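Long-range contact in soluble lytic transglycosylase B3 (Pseudomonas aeruginosa, PDB 5ANZ), which probably cleaves peptidoglycan as a lytic transglycosylase in the turnover of the bacterial cell wall, and binds a calcium ion: residues I183-I195 / D220-G232. Residues are numbered along the deposited sequence; the frame is centred on the assembly and turned at random. Where two conformers were deposited one is given.
With CA (calcium ion), chain B.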
ATOM      1  N   ILE A 183     -23.739   2.662   2.364  1.00 25.80           N
ATOM      2  CA  ILE A 183     -23.190   3.349   3.519  1.00 23.17           C
ATOM      3  C   ILE A 183     -24.025   4.589   3.846  1.00 29.36           C
ATOM      4  O   ILE A 183     -24.380   4.823   5.007  1.00 25.88           O
ATOM      5  CB  ILE A 183     -21.732   3.751   3.288  1.00 22.17           C
ATOM      6  CG1 ILE A 183     -20.874   2.492   3.094  1.00 23.19           C
ATOM      7  CG2 ILE A 183     -21.233   4.584   4.471  1.00 24.92           C
ATOM      8  CD1 ILE A 183     -19.406   2.785   2.743  1.00 22.85           C
ATOM      9  N   LEU A 184     -24.368   5.362   2.822  1.00 27.42           N
ATOM     10  CA  LEU A 184     -25.249   6.517   3.027  1.00 26.89           C
ATOM     11  C   LEU A 184     -26.623   6.090   3.521  1.00 30.34           C
ATOM     12  O   LEU A 184     -27.182   6.706   4.416  1.00 29.05           O
ATOM     13  CB  LEU A 184     -25.397   7.331   1.743  1.00 22.10           C
ATOM     14  CG  LEU A 184     -24.081   7.947   1.274  1.00 24.15           C
ATOM     15  CD1 LEU A 184     -24.270   8.720  -0.019  1.00 29.29           C
ATOM     16  CD2 LEU A 184     -23.496   8.846   2.382  1.00 23.47           C
ATOM     17  N   GLN A 185     -27.165   5.034   2.928  1.00 27.32           N
ATOM     18  CA  GLN A 185     -28.472   4.524   3.322  1.00 32.44           C
ATOM     19  C   GLN A 185     -28.473   4.111   4.798  1.00 28.09           C
ATOM     20  O   GLN A 185     -29.449   4.344   5.512  1.00 33.98           O
ATOM     21  CB  GLN A 185     -28.862   3.345   2.426  1.00 33.07           C
ATOM     22  CG  GLN A 185     -30.213   2.749   2.739  1.00 34.40           C
ATOM     23  CD  GLN A 185     -30.939   2.306   1.488  1.00 54.71           C
ATOM     24  OE1 GLN A 185     -30.969   3.027   0.491  1.00 57.40           O
ATOM     25  NE2 GLN A 185     -31.523   1.117   1.527  1.00 62.83           N
ATOM     26  N   HIS A 186     -27.377   3.520   5.253  1.00 32.76           N
ATOM     27  CA  HIS A 186     -27.300   3.064   6.628  1.00 39.35           C
ATOM     28  C   HIS A 186     -27.062   4.216   7.594  1.00 37.30           C
ATOM     29  O   HIS A 186     -27.366   4.109   8.781  1.00 41.08           O
ATOM     30  CB  HIS A 186     -26.207   2.013   6.802  1.00 43.22           C
ATOM     31  CG  HIS A 186     -26.295   1.277   8.109  1.00 71.65           C
ATOM     32  ND1 HIS A 186     -25.358   1.418   9.101  1.00 80.88           N
ATOM     33  CD2 HIS A 186     -27.233   0.424   8.576  1.00 79.69           C
ATOM     34  CE1 HIS A 186     -25.708   0.664  10.137  1.00 84.40           C
ATOM     35  NE2 HIS A 186     -26.833   0.054   9.845  1.00 85.61           N
ATOM     36  N   GLY A 187     -26.521   5.314   7.077  1.00 26.04           N
ATOM     37  CA  GLY A 187     -26.330   6.521   7.866  1.00 26.05           C
ATOM     38  C   GLY A 187     -24.997   6.698   8.580  1.00 24.79           C
ATOM     39  O   GLY A 187     -24.919   7.490   9.531  1.00 25.36           O
ATOM     40  N   ASP A 188     -23.958   5.993   8.135  1.00 22.76           N
ATOM     41  CA  ASP A 188     -22.624   6.126   8.748  1.00 19.67           C
ATOM     42  C   ASP A 188     -22.089   7.562   8.658  1.00 22.70           C
ATOM     43  O   ASP A 188     -21.318   8.011   9.521  1.00 21.57           O
ATOM     44  CB  ASP A 188     -21.601   5.184   8.094  1.00 23.27           C
ATOM     45  CG  ASP A 188     -21.781   3.713   8.492  1.00 34.20           C
ATOM     46  OD1 ASP A 188     -22.268   3.409   9.606  1.00 27.42           O
ATOM     47  OD2 ASP A 188     -21.389   2.850   7.672  1.00 40.30           O
ATOM     48  N   VAL A 189     -22.490   8.266   7.604  1.00 21.26           N
ATOM     49  CA  VAL A 189     -22.038   9.636   7.354  1.00 21.34           C
ATOM     50  C   VAL A 189     -23.043  10.320   6.426  1.00 22.12           C
ATOM     51  O   VAL A 189     -23.643   9.662   5.585  1.00 22.59           O
ATOM     52  CB  VAL A 189     -20.623   9.640   6.714  1.00 19.60           C
ATOM     53  CG1 VAL A 189     -20.658   9.005   5.308  1.00 20.21           C
ATOM     54  CG2 VAL A 189     -20.028  11.028   6.677  1.00 23.50           C
ATOM     55  N   PRO A 190     -23.246  11.637   6.581  1.00 20.85           N
ATOM     56  CA  PRO A 190     -24.079  12.359   5.610  1.00 21.73           C
ATOM     57  C   PRO A 190     -23.377  12.466   4.262  1.00 24.24           C
ATOM     58  O   PRO A 190     -22.146  12.538   4.203  1.00 20.91           O
ATOM     59  CB  PRO A 190     -24.258  13.748   6.242  1.00 24.15           C
ATOM     60  CG  PRO A 190     -23.910  13.570   7.704  1.00 27.16           C
ATOM     61  CD  PRO A 190     -22.849  12.485   7.716  1.00 21.90           C
ATOM     62  N   ALA A 191     -24.158  12.473   3.191  1.00 24.53           N
ATOM     63  CA  ALA A 191     -23.608  12.561   1.846  1.00 23.83           C
ATOM     64  C   ALA A 191     -22.641  13.738   1.681  1.00 20.78           C
ATOM     65  O   ALA A 191     -21.575  13.597   1.068  1.00 22.84           O
ATOM     66  CB  ALA A 191     -24.744  12.658   0.841  1.00 27.50           C
ATOM     67  N   SER A 192     -22.992  14.886   2.258  1.00 23.57           N
ATOM     68  CA  SER A 192     -22.124  16.052   2.151  1.00 22.31           C
ATOM     69  C   SER A 192     -20.720  15.826   2.708  1.00 21.69           C
ATOM     70  O   SER A 192     -19.787  16.505   2.282  1.00 21.96           O
ATOM     71  CB  SER A 192     -22.736  17.250   2.872  1.00 26.94           C
ATOM     72  OG  SER A 192     -23.913  17.679   2.214  1.00 37.78           O
ATOM     73  N   PHE A 193     -20.576  14.913   3.669  1.00 20.39           N
ATOM     74  CA  PHE A 193     -19.272  14.712   4.318  1.00 20.98           C
ATOM     75  C   PHE A 193     -18.612  13.385   3.933  1.00 23.18           C
ATOM     76  O   PHE A 193     -17.632  12.974   4.553  1.00 20.06           O
ATOM     77  CB  PHE A 193     -19.426  14.800   5.847  1.00 19.77           C
ATOM     78  CG  PHE A 193     -20.009  16.111   6.304  1.00 18.42           C
ATOM     79  CD1 PHE A 193     -19.453  17.315   5.898  1.00 18.67           C
ATOM     80  CD2 PHE A 193     -21.128  16.138   7.123  1.00 24.56           C
ATOM     81  CE1 PHE A 193     -19.996  18.521   6.312  1.00 20.83           C
ATOM     82  CE2 PHE A 193     -21.667  17.344   7.530  1.00 24.42           C
ATOM     83  CZ  PHE A 193     -21.109  18.530   7.120  1.00 21.63           C
ATOM     84  N   MET A 194     -19.139  12.715   2.913  1.00 18.50           N
ATOM     85  CA  MET A 194     -18.513  11.454   2.468  1.00 16.76           C
ATOM     86  C   MET A 194     -17.350  11.764   1.547  1.00 21.67           C
ATOM     87  O   MET A 194     -17.475  11.770   0.310  1.00 21.61           O
ATOM     88  CB  MET A 194     -19.518  10.545   1.765  1.00 20.56           C
ATOM     89  CG  MET A 194     -18.941   9.167   1.549  1.00 18.59           C
ATOM     90  SD  MET A 194     -20.113   8.154   0.624  1.00 23.86           S
ATOM     91  CE  MET A 194     -20.135   6.716   1.645  1.00 23.76           C
ATOM     92  N   ILE A 195     -16.213  12.048   2.179  1.00 19.42           N
ATOM     93  CA  ILE A 195     -15.054  12.581   1.498  1.00 18.64           C
ATOM     94  C   ILE A 195     -13.990  11.499   1.338  1.00 20.97           C
ATOM     95  O   ILE A 195     -13.894  10.575   2.147  1.00 18.10           O
ATOM     96  CB  ILE A 195     -14.453  13.780   2.264  1.00 25.49           C
ATOM     97  CG1 ILE A 195     -15.484  14.894   2.396  1.00 35.23           C
ATOM     98  CG2 ILE A 195     -13.213  14.289   1.562  1.00 31.58           C
ATOM     99  CD1 ILE A 195     -16.064  15.281   1.100  1.00 26.59           C
ATOM    100  N   ASP A 220     -17.553   3.288  19.339  1.00 28.57           N
ATOM    101  CA  ASP A 220     -18.207   3.908  20.496  1.00 30.20           C
ATOM    102  C   ASP A 220     -19.657   3.460  20.693  1.00 38.30           C
ATOM    103  O   ASP A 220     -20.239   3.706  21.744  1.00 45.68           O
ATOM    104  CB  ASP A 220     -18.146   5.432  20.376  1.00 36.15           C
ATOM    105  CG  ASP A 220     -18.947   5.954  19.205  1.00 45.60           C
ATOM    106  OD1 ASP A 220     -18.560   5.689  18.052  1.00 31.88           O
ATOM    107  OD2 ASP A 220     -19.967   6.638  19.437  1.00 61.59           O
ATOM    108  N   GLY A 221     -20.238   2.812  19.686  1.00 36.27           N
ATOM    109  CA  GLY A 221     -21.567   2.230  19.816  1.00 38.05           C
ATOM    110  C   GLY A 221     -22.746   3.124  19.472  1.00 39.55           C
ATOM    111  O   GLY A 221     -23.889   2.796  19.789  1.00 45.80           O
ATOM    112  N   ASP A 222     -22.491   4.249  18.815  1.00 32.04           N
ATOM    113  CA  ASP A 222     -23.577   5.148  18.452  1.00 31.57           C
ATOM    114  C   ASP A 222     -24.330   4.675  17.203  1.00 32.84           C
ATOM    115  O   ASP A 222     -25.294   5.311  16.777  1.00 35.81           O
ATOM    116  CB  ASP A 222     -23.054   6.575  18.270  1.00 30.06           C
ATOM    117  CG  ASP A 222     -22.094   6.727  17.084  1.00 31.78           C
ATOM    118  OD1 ASP A 222     -21.547   5.713  16.591  1.00 28.38           O
ATOM    119  OD2 ASP A 222     -21.873   7.881  16.654  1.00 32.41           O
ATOM    120  N   GLY A 223     -23.914   3.539  16.647  1.00 34.01           N
ATOM    121  CA  GLY A 223     -24.572   2.966  15.485  1.00 32.78           C
ATOM    122  C   GLY A 223     -23.983   3.401  14.160  1.00 37.25           C
ATOM    123  O   GLY A 223     -24.391   2.942  13.098  1.00 35.29           O
ATOM    124  N   LYS A 224     -23.007   4.297  14.223  1.00 26.04           N
ATOM    125  CA  LYS A 224     -22.333   4.760  13.021  1.00 24.75           C
ATOM    126  C   LYS A 224     -20.894   4.268  12.962  1.00 23.23           C
ATOM    127  O   LYS A 224     -20.156   4.351  13.947  1.00 26.29           O
ATOM    128  CB  LYS A 224     -22.353   6.291  12.956  1.00 25.52           C
ATOM    129  CG  LYS A 224     -23.741   6.883  12.886  1.00 31.57           C
ATOM    130  CD  LYS A 224     -23.688   8.359  12.553  1.00 37.76           C
ATOM    131  CE  LYS A 224     -23.056   9.156  13.679  1.00 53.32           C
ATOM    132  NZ  LYS A 224     -23.180  10.622  13.445  1.00 62.86           N
ATOM    133  N   ARG A 225     -20.515   3.736  11.804  1.00 23.36           N
ATOM    134  CA  ARG A 225     -19.116   3.412  11.521  0.80 20.65           C
ATOM    135  C   ARG A 225     -18.503   4.620  10.822  1.00 21.53           C
ATOM    136  O   ARG A 225     -18.373   4.650   9.608  1.00 22.60           O
ATOM    137  CB  ARG A 225     -19.016   2.146  10.673  0.80 21.82           C
ATOM    138  CG  ARG A 225     -19.629   0.940  11.372  0.80 25.60           C
ATOM    139  CD  ARG A 225     -19.245  -0.360  10.671  0.80 31.00           C
ATOM    140  NE  ARG A 225     -20.093  -0.632   9.513  0.80 31.27           N
ATOM    141  CZ  ARG A 225     -19.878  -1.609   8.635  0.80 31.19           C
ATOM    142  NH1 ARG A 225     -18.832  -2.422   8.762  0.80 24.00           N
ATOM    143  NH2 ARG A 225     -20.719  -1.777   7.622  0.80 27.46           N
ATOM    144  N   ASP A 226     -18.155   5.622  11.616  1.00 19.81           N
ATOM    145  CA  ASP A 226     -17.743   6.922  11.084  1.00 18.42           C
ATOM    146  C   ASP A 226     -16.233   7.050  10.963  1.00 17.74           C
ATOM    147  O   ASP A 226     -15.568   7.560  11.873  1.00 22.08           O
ATOM    148  CB  ASP A 226     -18.292   8.026  11.977  1.00 20.35           C
ATOM    149  CG  ASP A 226     -17.826   9.409  11.551  1.00 24.96           C
ATOM    150  OD1 ASP A 226     -17.374   9.559  10.397  1.00 22.45           O
ATOM    151  OD2 ASP A 226     -17.931  10.345  12.372  1.00 29.52           O
ATOM    152  N   ILE A 227     -15.696   6.606   9.829  1.00 18.48           N
ATOM    153  CA  ILE A 227     -14.254   6.649   9.621  1.00 17.19           C
ATOM    154  C   ILE A 227     -13.825   8.024   9.119  1.00 17.52           C
ATOM    155  O   ILE A 227     -12.664   8.213   8.786  1.00 20.11           O
ATOM    156  CB  ILE A 227     -13.778   5.583   8.613  1.00 18.78           C
ATOM    157  CG1 ILE A 227     -14.471   5.783   7.267  1.00 17.97           C
ATOM    158  CG2 ILE A 227     -14.065   4.164   9.150  1.00 21.69           C
ATOM    159  CD1 ILE A 227     -13.906   4.882   6.144  1.00 22.75           C
ATOM    160  N   TRP A 228     -14.764   8.968   9.071  1.00 19.00           N
ATOM    161  CA  TRP A 228     -14.463  10.351   8.699  1.00 21.40           C
ATOM    162  C   TRP A 228     -14.202  11.238   9.914  1.00 20.65           C
ATOM    163  O   TRP A 228     -13.205  11.979   9.954  1.00 21.67           O
ATOM    164  CB  TRP A 228     -15.625  10.931   7.863  1.00 18.68           C
ATOM    165  CG  TRP A 228     -15.783  10.205   6.561  1.00 17.51           C
ATOM    166  CD1 TRP A 228     -15.233  10.551   5.360  1.00 17.16           C
ATOM    167  CD2 TRP A 228     -16.532   8.999   6.321  1.00 17.77           C
ATOM    168  NE1 TRP A 228     -15.575   9.643   4.402  1.00 19.29           N
ATOM    169  CE2 TRP A 228     -16.374   8.677   4.961  1.00 18.16           C
ATOM    170  CE3 TRP A 228     -17.308   8.162   7.131  1.00 17.90           C
ATOM    171  CZ2 TRP A 228     -16.961   7.551   4.381  1.00 18.33           C
ATOM    172  CZ3 TRP A 228     -17.891   7.026   6.554  1.00 18.55           C
ATOM    173  CH2 TRP A 228     -17.709   6.735   5.197  1.00 19.36           C
ATOM    174  N   GLY A 229     -15.097  11.181  10.892  1.00 20.52           N
ATOM    175  CA  GLY A 229     -15.053  12.120  11.997  1.00 23.14           C
ATOM    176  C   GLY A 229     -14.765  11.535  13.363  1.00 30.15           C
ATOM    177  O   GLY A 229     -14.645  12.273  14.347  1.00 32.77           O
ATOM    178  N   SER A 230     -14.662  10.212  13.449  1.00 23.33           N
ATOM    179  CA  SER A 230     -14.444   9.573  14.743  1.00 25.15           C
ATOM    180  C   SER A 230     -13.103   8.865  14.828  1.00 28.46           C
ATOM    181  O   SER A 230     -12.933   7.826  14.201  1.00 23.60           O
ATOM    182  CB  SER A 230     -15.538   8.545  15.021  1.00 27.10           C
ATOM    183  OG  SER A 230     -15.167   7.735  16.125  1.00 31.59           O
ATOM    184  N   PRO A 231     -12.159   9.397  15.614  1.00 25.28           N
ATOM    185  CA  PRO A 231     -10.876   8.687  15.697  1.00 22.06           C
ATOM    186  C   PRO A 231     -11.062   7.246  16.217  1.00 22.31           C
ATOM    187  O   PRO A 231     -10.403   6.322  15.725  1.00 23.79           O
ATOM    188  CB  PRO A 231     -10.067   9.533  16.686  1.00 30.65           C
ATOM    189  CG  PRO A 231     -10.701  10.909  16.612  1.00 33.54           C
ATOM    190  CD  PRO A 231     -12.159  10.663  16.375  1.00 27.82           C
ATOM    191  N   GLY A 232     -11.960   7.058  17.178  1.00 23.71           N
ATOM    192  CA  GLY A 232     -12.211   5.734  17.732  1.00 27.49           C
ATOM    193  C   GLY A 232     -12.626   4.750  16.648  1.00 25.07           C
ATOM    194  O   GLY A 232     -12.027   3.676  16.505  1.00 21.67           O
TER
HETATM  195 CA    CA B 501     -19.333   5.213  15.903  1.00 24.74          CA
HETATM  196  O   HOH W   1     -22.382   0.616   6.758  1.00 40.07           O
HETATM  197  O   HOH W   2     -19.457   7.541  15.512  1.00 26.80           O
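Trp228 and Asp188 join the loop that follows helix 170-186 to an EF-hand-like calcium loop in the lysozyme-like transglycosylase domain. The metal evidence is direct: Asp220 OD1, Asp222 OD1, the carbonyl O of Lys224 and a water bind calcium, and Asp218 and Asp233 complete the site. Polar contact centres on Asp188, whose OD1 accepts from Arg225 N at 2.8 Å; the N-H points almost straight (169°) but arrives from above the carboxylate plane. This bond holds the same peptide group whose carbonyl O, of Lys224, binds calcium. In one of the two conformers of Arg225, a water links Asp188 OD2 to Arg225 NH2, and NH1 bonds to Ala216 O. Apolar packing falls to the indole. Val189 CG1, set between its backbone N and carbonyl carbon (chi1 66°), lies over one face, 3.7 Å from the centroid of the six-membered ring of Trp228, a CH-pi contact; Ile227 CG1 lies against the opposite face, toward the rim. Met194 CG approaches Trp228 CZ2 obliquely at 3.8 Å. The second polar contact is at the ring's edge: Trp228 NE1 donates in plane to a lone pair of Ile195 O, 3.0 Å away, through a bent N-H (142°).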